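Local coordinates for probable M18-family aminopeptidase 1 (Thermotoga maritima, PDB 2GLF) that is an M18-family aminopeptidase that removes residues from the N-terminal end of peptides, probably with the help of bound metal ions, at the interface of chains A and B and the interface of chains A and C. Numbering follows the deposited sequence. Chains: chain A/B/C, Probable M18-family aminopeptidase 1.

Contact 1: the interface of chains A and B. Residues chain A 408-409, 411; chain B 283-285, 289-291.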
ATOM      1  N   ALA A 408      -9.530 -45.995 -11.848  1.00 29.31           N
ATOM      2  CA  ALA A 408      -9.059 -45.961 -13.226  1.00 29.47           C
ATOM      3  C   ALA A 408      -7.573 -46.296 -13.168  1.00 29.77           C
ATOM      4  O   ALA A 408      -6.978 -46.749 -14.146  1.00 30.49           O
ATOM      5  CB  ALA A 408      -9.268 -44.576 -13.814  1.00 20.08           C
ATOM      6  N   GLU A 409      -6.995 -46.065 -11.992  1.00 23.48           N
ATOM      7  CA  GLU A 409      -5.585 -46.317 -11.720  1.00 23.71           C
ATOM      8  C   GLU A 409      -5.365 -47.824 -11.697  1.00 22.56           C
ATOM      9  O   GLU A 409      -4.257 -48.304 -11.940  1.00 22.35           O
ATOM     10  CB  GLU A 409      -5.214 -45.728 -10.353  1.00 47.76           C
ATOM     11  CG  GLU A 409      -3.913 -44.945 -10.317  1.00 50.92           C
ATOM     12  CD  GLU A 409      -3.648 -44.313  -8.953  1.00 57.88           C
ATOM     13  OE1 GLU A 409      -3.354 -45.057  -7.992  1.00 58.41           O
ATOM     14  OE2 GLU A 409      -3.739 -43.069  -8.842  1.00 60.75           O
ATOM     15  N   GLY A 411      -6.727 -49.982 -13.752  1.00 21.40           N
ATOM     16  CA  GLY A 411      -6.987 -50.596 -15.038  1.00 20.10           C
ATOM     17  C   GLY A 411      -8.387 -50.595 -15.609  1.00 19.74           C
ATOM     18  O   GLY A 411      -8.566 -51.007 -16.757  1.00 18.79           O
TER
ATOM     19  N   ASP B 283      -2.824 -39.458 -14.222  1.00 16.28           N
ATOM     20  CA  ASP B 283      -3.976 -40.123 -13.618  1.00 16.92           C
ATOM     21  C   ASP B 283      -4.864 -40.667 -14.732  1.00 17.09           C
ATOM     22  O   ASP B 283      -5.031 -40.017 -15.766  1.00 17.02           O
ATOM     23  CB  ASP B 283      -4.779 -39.131 -12.773  1.00 57.18           C
ATOM     24  CG  ASP B 283      -3.994 -38.601 -11.589  1.00 59.98           C
ATOM     25  OD1 ASP B 283      -3.742 -39.378 -10.642  1.00 60.96           O
ATOM     26  OD2 ASP B 283      -3.625 -37.407 -11.610  1.00 64.29           O
ATOM     27  N   GLY B 284      -5.423 -41.857 -14.525  1.00 23.71           N
ATOM     28  CA  GLY B 284      -6.290 -42.448 -15.530  1.00 24.83           C
ATOM     29  C   GLY B 284      -5.936 -43.867 -15.941  1.00 25.22           C
ATOM     30  O   GLY B 284      -4.956 -44.436 -15.463  1.00 26.45           O
ATOM     31  N   ASN B 285      -6.755 -44.434 -16.827  1.00 19.64           N
ATOM     32  CA  ASN B 285      -6.565 -45.785 -17.351  1.00 19.96           C
ATOM     33  C   ASN B 285      -5.195 -45.896 -17.981  1.00 19.77           C
ATOM     34  O   ASN B 285      -4.505 -46.909 -17.841  1.00 19.07           O
ATOM     35  CB  ASN B 285      -7.623 -46.082 -18.401  1.00 36.75           C
ATOM     36  CG  ASN B 285      -9.006 -46.032 -17.833  1.00 38.33           C
ATOM     37  OD1 ASN B 285      -9.346 -46.809 -16.942  1.00 41.87           O
ATOM     38  ND2 ASN B 285      -9.816 -45.110 -18.328  1.00 42.95           N
ATOM     39  N   LYS B 289       1.735 -45.535 -13.889  1.00 56.05           N
ATOM     40  CA  LYS B 289       0.917 -45.736 -12.704  1.00 57.11           C
ATOM     41  C   LYS B 289      -0.534 -45.937 -13.150  1.00 55.95           C
ATOM     42  O   LYS B 289      -1.407 -45.134 -12.831  1.00 57.49           O
ATOM     43  CB  LYS B 289       1.041 -44.500 -11.804  1.00 68.74           C
ATOM     44  CG  LYS B 289       0.057 -44.418 -10.660  1.00 69.49           C
ATOM     45  CD  LYS B 289      -0.677 -43.083 -10.677  1.00 69.60           C
ATOM     46  CE  LYS B 289       0.280 -41.911 -10.567  1.00 74.64           C
ATOM     47  NZ  LYS B 289      -0.452 -40.625 -10.426  1.00 73.80           N
ATOM     48  N   ALA B 290      -0.782 -47.004 -13.903  1.00 51.85           N
ATOM     49  CA  ALA B 290      -2.122 -47.303 -14.399  1.00 50.87           C
ATOM     50  C   ALA B 290      -2.340 -48.796 -14.617  1.00 50.68           C
ATOM     51  O   ALA B 290      -3.267 -49.197 -15.319  1.00 51.88           O
ATOM     52  CB  ALA B 290      -2.379 -46.557 -15.694  1.00 12.01           C
ATOM     53  N   ARG B 291      -1.478 -49.612 -14.023  1.00 36.81           N
ATOM     54  CA  ARG B 291      -1.578 -51.064 -14.126  1.00 35.32           C
ATOM     55  C   ARG B 291      -1.217 -51.598 -15.506  1.00 33.96           C
ATOM     56  O   ARG B 291      -0.537 -52.615 -15.619  1.00 34.38           O
ATOM     57  CB  ARG B 291      -2.986 -51.533 -13.742  1.00 37.54           C
ATOM     58  CG  ARG B 291      -3.067 -53.027 -13.458  1.00 38.79           C
ATOM     59  CD  ARG B 291      -4.436 -53.436 -12.944  1.00 38.33           C
ATOM     60  NE  ARG B 291      -4.468 -54.840 -12.541  1.00 38.21           N
ATOM     61  CZ  ARG B 291      -3.933 -55.314 -11.419  1.00 38.67           C
ATOM     62  NH1 ARG B 291      -3.321 -54.497 -10.572  1.00 39.46           N
ATOM     63  NH2 ARG B 291      -4.001 -56.608 -11.146  1.00 37.84           N
TER
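A:Glu409 and B:Lys289 meet chiefly through carbon, although both end in ionisable groups. The two side chains cross obliquely, with the carboxylate carbon CD of A:Glu409 lying 3.6 Å from CD of B:Lys289. B:Lys289 has CG anti to its backbone N (chi1 169°) and then bends at chi2 and chi3, which carries its methylenes past the glutamate. CG of A:Glu409 lies 3.6 Å from O of B:Lys289, and its backbone O packs on the backbone of B:Ala290, 3.3 Å from C. A smaller contact, 4.0 Å from CB of A:Ala408 to CA of B:Gly284, joins the end of helix 404-408 to the opposing loop.

The electrostatics are indirect. Within chain B, NZ of B:Lys289 makes a long salt bridge (3.5 Å) to OD1 of B:Asp283, its lysine end poorly ordered. The carboxylate of A:Glu409 runs alongside that of B:Asp283, their planes 25° apart, with OE2 4.1 Å from OD1. If the lysine sits as modelled, its NZ, 4.4 Å from OE2 of A:Glu409, may ease this repulsion.

The patch is van der Waals packing with no polar pair in bonding range. Loop 283-291 follows closely on B:Glu279, a manganese ligand, and the contact may steady that region while joining neighbouring subunits.

Contact 2: the interface of chains A and C. Residues chain A 128-129, 162-164; chain C 332, 335, 422-423, 430.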
ATOM      1  N   LEU A 128     -20.355 -22.299  14.094  1.00 19.31           N
ATOM      2  CA  LEU A 128     -20.511 -21.463  15.278  1.00 20.76           C
ATOM      3  C   LEU A 128     -21.993 -21.200  15.569  1.00 21.32           C
ATOM      4  O   LEU A 128     -22.787 -20.972  14.648  1.00 22.44           O
ATOM      5  CB  LEU A 128     -19.752 -20.152  15.087  1.00 17.64           C
ATOM      6  CG  LEU A 128     -18.232 -20.337  14.995  1.00 20.29           C
ATOM      7  CD1 LEU A 128     -17.584 -19.079  14.466  1.00 20.05           C
ATOM      8  CD2 LEU A 128     -17.676 -20.698  16.365  1.00 23.24           C
ATOM      9  N   SER A 129     -22.353 -21.247  16.854  1.00 12.93           N
ATOM     10  CA  SER A 129     -23.729 -21.034  17.318  1.00 12.79           C
ATOM     11  C   SER A 129     -24.733 -21.909  16.573  1.00 13.82           C
ATOM     12  O   SER A 129     -25.700 -21.423  15.977  1.00 14.29           O
ATOM     13  CB  SER A 129     -24.122 -19.556  17.194  1.00 16.82           C
ATOM     14  OG  SER A 129     -23.384 -18.753  18.105  1.00 14.71           O
ATOM     15  N   PRO A 162     -20.366 -21.396  20.819  1.00 11.99           N
ATOM     16  CA  PRO A 162     -20.978 -20.060  20.770  1.00 12.14           C
ATOM     17  C   PRO A 162     -20.102 -19.002  20.104  1.00 11.48           C
ATOM     18  O   PRO A 162     -18.990 -18.745  20.552  1.00 11.46           O
ATOM     19  CB  PRO A 162     -21.236 -19.746  22.242  1.00 15.84           C
ATOM     20  CG  PRO A 162     -20.095 -20.469  22.934  1.00 15.53           C
ATOM     21  CD  PRO A 162     -20.063 -21.788  22.209  1.00 14.49           C
ATOM     22  N   ASP A 163     -20.607 -18.392  19.036  1.00 13.41           N
ATOM     23  CA  ASP A 163     -19.856 -17.370  18.325  1.00 13.41           C
ATOM     24  C   ASP A 163     -19.914 -16.081  19.125  1.00 13.73           C
ATOM     25  O   ASP A 163     -20.894 -15.837  19.817  1.00 14.61           O
ATOM     26  CB  ASP A 163     -20.444 -17.155  16.930  1.00 21.58           C
ATOM     27  CG  ASP A 163     -19.675 -16.128  16.130  1.00 22.38           C
ATOM     28  OD1 ASP A 163     -18.473 -15.940  16.405  1.00 22.63           O
ATOM     29  OD2 ASP A 163     -20.265 -15.516  15.216  1.00 24.73           O
ATOM     30  N   LEU A 164     -18.861 -15.269  19.036  1.00  9.22           N
ATOM     31  CA  LEU A 164     -18.781 -13.998  19.762  1.00  9.10           C
ATOM     32  C   LEU A 164     -19.897 -13.068  19.327  1.00  9.10           C
ATOM     33  O   LEU A 164     -20.151 -12.931  18.130  1.00  9.10           O
ATOM     34  CB  LEU A 164     -17.430 -13.332  19.496  1.00  4.93           C
ATOM     35  CG  LEU A 164     -17.086 -12.031  20.221  1.00  4.93           C
ATOM     36  CD1 LEU A 164     -17.159 -12.230  21.715  1.00  4.93           C
ATOM     37  CD2 LEU A 164     -15.684 -11.591  19.829  1.00  4.93           C
TER
ATOM     38  N   ASN C 332     -16.684 -15.412  27.123  1.00 12.10           N
ATOM     39  CA  ASN C 332     -16.580 -16.549  26.213  1.00 11.48           C
ATOM     40  C   ASN C 332     -15.078 -16.828  26.098  1.00 12.41           C
ATOM     41  O   ASN C 332     -14.364 -16.131  25.381  1.00 13.11           O
ATOM     42  CB  ASN C 332     -17.167 -16.130  24.866  1.00 15.73           C
ATOM     43  CG  ASN C 332     -17.241 -17.261  23.860  1.00 15.62           C
ATOM     44  OD1 ASN C 332     -17.959 -17.157  22.870  1.00 15.62           O
ATOM     45  ND2 ASN C 332     -16.495 -18.337  24.098  1.00 15.62           N
ATOM     46  N   TYR C 335     -12.601 -15.996  23.445  1.00 13.34           N
ATOM     47  CA  TYR C 335     -12.593 -14.561  23.169  1.00 12.13           C
ATOM     48  C   TYR C 335     -12.596 -13.736  24.450  1.00 12.21           C
ATOM     49  O   TYR C 335     -13.108 -12.621  24.468  1.00 11.23           O
ATOM     50  CB  TYR C 335     -13.811 -14.175  22.329  1.00  8.55           C
ATOM     51  CG  TYR C 335     -14.053 -15.092  21.160  1.00  8.23           C
ATOM     52  CD1 TYR C 335     -15.261 -15.781  21.032  1.00  8.23           C
ATOM     53  CD2 TYR C 335     -13.065 -15.314  20.203  1.00  8.23           C
ATOM     54  CE1 TYR C 335     -15.478 -16.672  19.986  1.00  8.23           C
ATOM     55  CE2 TYR C 335     -13.270 -16.206  19.153  1.00  8.23           C
ATOM     56  CZ  TYR C 335     -14.480 -16.883  19.056  1.00  8.23           C
ATOM     57  OH  TYR C 335     -14.679 -17.802  18.052  1.00  8.23           O
ATOM     58  N   LEU C 422     -24.214 -16.097  25.693  1.00 15.05           N
ATOM     59  CA  LEU C 422     -23.062 -16.455  24.894  1.00 14.60           C
ATOM     60  C   LEU C 422     -23.580 -16.529  23.462  1.00 14.60           C
ATOM     61  O   LEU C 422     -24.602 -17.163  23.206  1.00 14.60           O
ATOM     62  CB  LEU C 422     -22.523 -17.811  25.353  1.00 14.08           C
ATOM     63  CG  LEU C 422     -21.093 -17.849  25.914  1.00 14.08           C
ATOM     64  CD1 LEU C 422     -20.858 -16.691  26.877  1.00 14.13           C
ATOM     65  CD2 LEU C 422     -20.859 -19.178  26.596  1.00 14.08           C
ATOM     66  N   GLY C 423     -22.904 -15.858  22.533  1.00 12.30           N
ATOM     67  CA  GLY C 423     -23.342 -15.897  21.145  1.00 12.23           C
ATOM     68  C   GLY C 423     -24.633 -15.149  20.890  1.00 12.73           C
ATOM     69  O   GLY C 423     -25.428 -15.526  20.032  1.00 12.56           O
ATOM     70  N   ILE C 430     -26.822 -19.080  23.934  1.00 12.14           N
ATOM     71  CA  ILE C 430     -26.638 -19.907  25.118  1.00 12.14           C
ATOM     72  C   ILE C 430     -26.870 -19.114  26.396  1.00 12.14           C
ATOM     73  O   ILE C 430     -26.556 -17.928  26.457  1.00 12.14           O
ATOM     74  CB  ILE C 430     -25.209 -20.485  25.166  1.00 10.41           C
ATOM     75  CG1 ILE C 430     -24.985 -21.392  23.959  1.00 10.68           C
ATOM     76  CG2 ILE C 430     -24.985 -21.239  26.465  1.00  9.51           C
ATOM     77  CD1 ILE C 430     -26.041 -22.454  23.786  1.00 10.02           C
TER
HETATM   78  O   HOH W   1     -16.767 -19.926  21.798  1.00 11.49           O
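The phenol ring of C:Tyr335 is covered on one face by A:Leu164, whose CB sits over the rim 3.6 Å from CD1 and whose two methyls spread towards CG and CB of the tyrosine. CG of A:Leu164 is anti to its backbone N (chi1 -176°), which turns the isobutyl group along this face. Water 1 lies on the side of the other face, offset from the ring; the backbone O of A:Pro162 lies off the CD1/CE1 edge, close to the ring plane, and the hydroxyl points towards A:Leu128. The A:Pro162 ring presents its CB–CG edge to C:Leu422, 3.9 Å from CB to CB. C:Ile430 stands off one face, CG1 4.4 Å from CB of the proline; water 1 and the C:Asn332 amide lie on the opposite face.

Water 1 lies 2.8 Å from O of A:Pro162 and 2.8 Å from ND2 of C:Asn332. OD1 of C:Asn332 is 3.0 Å from O of A:Pro162, an unfavourable pairing of acceptors that leaves the amide's orientation doubtful. N of A:Asp163 bonds nearly straight to OG of A:Ser129 (3.0 Å, 169°).

Two-fold symmetry repeats the contact. Loop 162-164 leads into 3-10 helix 166-168, with predicted zinc ligand A:His167; C:Asn332 closely follows metal ligand C:Asp326 in sequence, and C:Gly423 closely precedes C:His425.

Contact 3: the interface of chains A and B. Residues chain A 2, 342; chain B 103, 105-106, 202, 217.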
HETATM    1  N   MSE A   2     -31.388 -30.375 -28.812  1.00 57.01           N
HETATM    2  CA  MSE A   2     -31.011 -30.761 -27.454  1.00 56.04           C
HETATM    3  C   MSE A   2     -31.625 -29.842 -26.406  1.00 54.99           C
HETATM    4  O   MSE A   2     -31.400 -28.634 -26.424  1.00 55.20           O
HETATM    5  CB  MSE A   2     -29.495 -30.755 -27.304  1.00 72.44           C
HETATM    6  CG  MSE A   2     -29.017 -31.487 -26.068  1.00 72.09           C
HETATM    7 SE   MSE A   2     -27.143 -31.208 -25.733  1.00 74.55          SE
HETATM    8  CE  MSE A   2     -27.297 -29.992 -24.229  1.00 72.96           C
ATOM      9  N   HIS A 342     -23.763 -23.163 -19.340  1.00 23.63           N
ATOM     10  CA  HIS A 342     -23.980 -24.138 -20.404  1.00 24.80           C
ATOM     11  C   HIS A 342     -23.425 -25.533 -20.088  1.00 24.10           C
ATOM     12  O   HIS A 342     -23.640 -26.477 -20.846  1.00 24.62           O
ATOM     13  CB  HIS A 342     -23.397 -23.622 -21.726  1.00 32.17           C
ATOM     14  CG  HIS A 342     -23.924 -24.336 -22.935  1.00 38.00           C
ATOM     15  ND1 HIS A 342     -25.271 -24.429 -23.217  1.00 41.07           N
ATOM     16  CD2 HIS A 342     -23.287 -24.996 -23.934  1.00 39.14           C
ATOM     17  CE1 HIS A 342     -25.441 -25.112 -24.337  1.00 39.51           C
ATOM     18  NE2 HIS A 342     -24.252 -25.468 -24.792  1.00 40.26           N
TER
ATOM     19  N   ASN B 103     -20.607 -29.617 -23.611  1.00 29.25           N
ATOM     20  CA  ASN B 103     -21.579 -28.883 -24.424  1.00 30.35           C
ATOM     21  C   ASN B 103     -20.822 -27.643 -24.874  1.00 30.93           C
ATOM     22  O   ASN B 103     -21.017 -26.560 -24.326  1.00 33.07           O
ATOM     23  CB  ASN B 103     -22.800 -28.463 -23.608  1.00 18.54           C
ATOM     24  CG  ASN B 103     -23.528 -29.637 -22.999  1.00 20.21           C
ATOM     25  OD1 ASN B 103     -23.806 -30.626 -23.671  1.00 18.42           O
ATOM     26  ND2 ASN B 103     -23.852 -29.528 -21.719  1.00 18.18           N
ATOM     27  N   LEU B 105     -20.930 -26.007 -27.919  1.00 12.58           N
ATOM     28  CA  LEU B 105     -21.611 -25.040 -28.763  1.00 12.58           C
ATOM     29  C   LEU B 105     -22.586 -24.099 -28.057  1.00 12.58           C
ATOM     30  O   LEU B 105     -23.591 -24.534 -27.478  1.00 12.58           O
ATOM     31  CB  LEU B 105     -22.345 -25.755 -29.893  1.00 20.26           C
ATOM     32  CG  LEU B 105     -22.159 -25.210 -31.314  1.00 19.50           C
ATOM     33  CD1 LEU B 105     -23.323 -25.708 -32.166  1.00 19.49           C
ATOM     34  CD2 LEU B 105     -22.114 -23.685 -31.324  1.00 20.52           C
ATOM     35  N   ILE B 106     -22.273 -22.806 -28.121  1.00 15.55           N
ATOM     36  CA  ILE B 106     -23.105 -21.754 -27.544  1.00 15.55           C
ATOM     37  C   ILE B 106     -23.132 -20.629 -28.569  1.00 15.55           C
ATOM     38  O   ILE B 106     -22.321 -20.619 -29.497  1.00 15.55           O
ATOM     39  CB  ILE B 106     -22.502 -21.174 -26.246  1.00 11.87           C
ATOM     40  CG1 ILE B 106     -21.286 -20.299 -26.575  1.00 11.87           C
ATOM     41  CG2 ILE B 106     -22.073 -22.291 -25.332  1.00 11.87           C
ATOM     42  CD1 ILE B 106     -20.701 -19.576 -25.374  1.00 11.87           C
ATOM     43  N   LYS B 202     -26.017 -20.522 -34.227  1.00 21.51           N
ATOM     44  CA  LYS B 202     -25.665 -21.807 -33.631  1.00 20.47           C
ATOM     45  C   LYS B 202     -26.337 -22.874 -34.485  1.00 20.52           C
ATOM     46  O   LYS B 202     -25.682 -23.800 -34.983  1.00 19.55           O
ATOM     47  CB  LYS B 202     -26.173 -21.897 -32.189  1.00  5.41           C
ATOM     48  CG  LYS B 202     -25.779 -23.181 -31.487  1.00  5.28           C
ATOM     49  CD  LYS B 202     -26.414 -23.280 -30.122  1.00  5.28           C
ATOM     50  CE  LYS B 202     -26.065 -24.599 -29.453  1.00  5.28           C
ATOM     51  NZ  LYS B 202     -26.506 -24.678 -28.026  1.00  5.45           N
ATOM     52  N   GLU B 217     -26.176 -32.317 -31.454  1.00 14.55           N
ATOM     53  CA  GLU B 217     -25.499 -31.607 -30.382  1.00 14.10           C
ATOM     54  C   GLU B 217     -25.175 -32.455 -29.161  1.00 13.72           C
ATOM     55  O   GLU B 217     -24.115 -32.282 -28.551  1.00 14.10           O
ATOM     56  CB  GLU B 217     -26.323 -30.400 -29.959  1.00 15.46           C
ATOM     57  CG  GLU B 217     -25.683 -29.563 -28.889  1.00 15.46           C
ATOM     58  CD  GLU B 217     -26.471 -28.309 -28.613  1.00 18.80           C
ATOM     59  OE1 GLU B 217     -27.710 -28.338 -28.800  1.00 17.99           O
ATOM     60  OE2 GLU B 217     -25.858 -27.301 -28.200  1.00 20.39           O
TER
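The imidazole of A:His342 is inserted between two chain B groups. CG2 of B:Ile106 lies over one face, towards the CD2 rim, at 3.3 Å from CD2, and CB of B:Asn103 approaches the opposite face at 3.5 Å from the same atom. CG of A:His342 is anti to its backbone N (chi1 -162°), which sends the ring into this slot. NE2 lies 2.9 Å from the carbonyl O of B:Leu105, a possible hydrogen bond if NE2 carries a proton, though the oxygen sits well above the ring plane. Better directed is the bond from the amide ND2 of B:Asn103 to the backbone O of A:His342 (3.2 Å), which arrives in the carbonyl plane with a C=O...N angle of 157°.

Beside this core, the poorly ordered selenomethionine A:Met2 crosses B:Glu217 at about a right angle, SE lying 3.8 Å from CG, and its methyl CE turns towards the amide of B:Asn103.

In the second shell, B:Lys202 reaches toward the imidazole tip to tip, NZ stopping 4.0 Å from NE2 with no bond between them. The ammonium ties B:Glu217 to the carbonyl that NE2 approaches, helping to position it. NZ forms a salt bridge with OE2 of B:Glu217 at 2.7 Å, approaching on its syn lone pair, and donates to O of B:Leu105 at 3.0 Å, from 42° above that carbonyl plane.

Contact 1 and contact 3 belong to one interface, between chains A and B, with their C-alpha centres about 31 Å apart, so this pairing is held at well-separated points; it is not an exact two-fold. Contact 2, on the two-fold interface with chain C, lies about 48 Å from contact 1 and about 50 Å from contact 3 between C-alpha centres. 3-10 helix 333-338 of chain C serves contact 2 and 341-343 of chain A contact 3; since all copies are alike, one subunit uses both neighbouring helices, for different partners. Combining two kinds of interface fits the deposited twelve-subunit assembly, as seen in M18 enzymes.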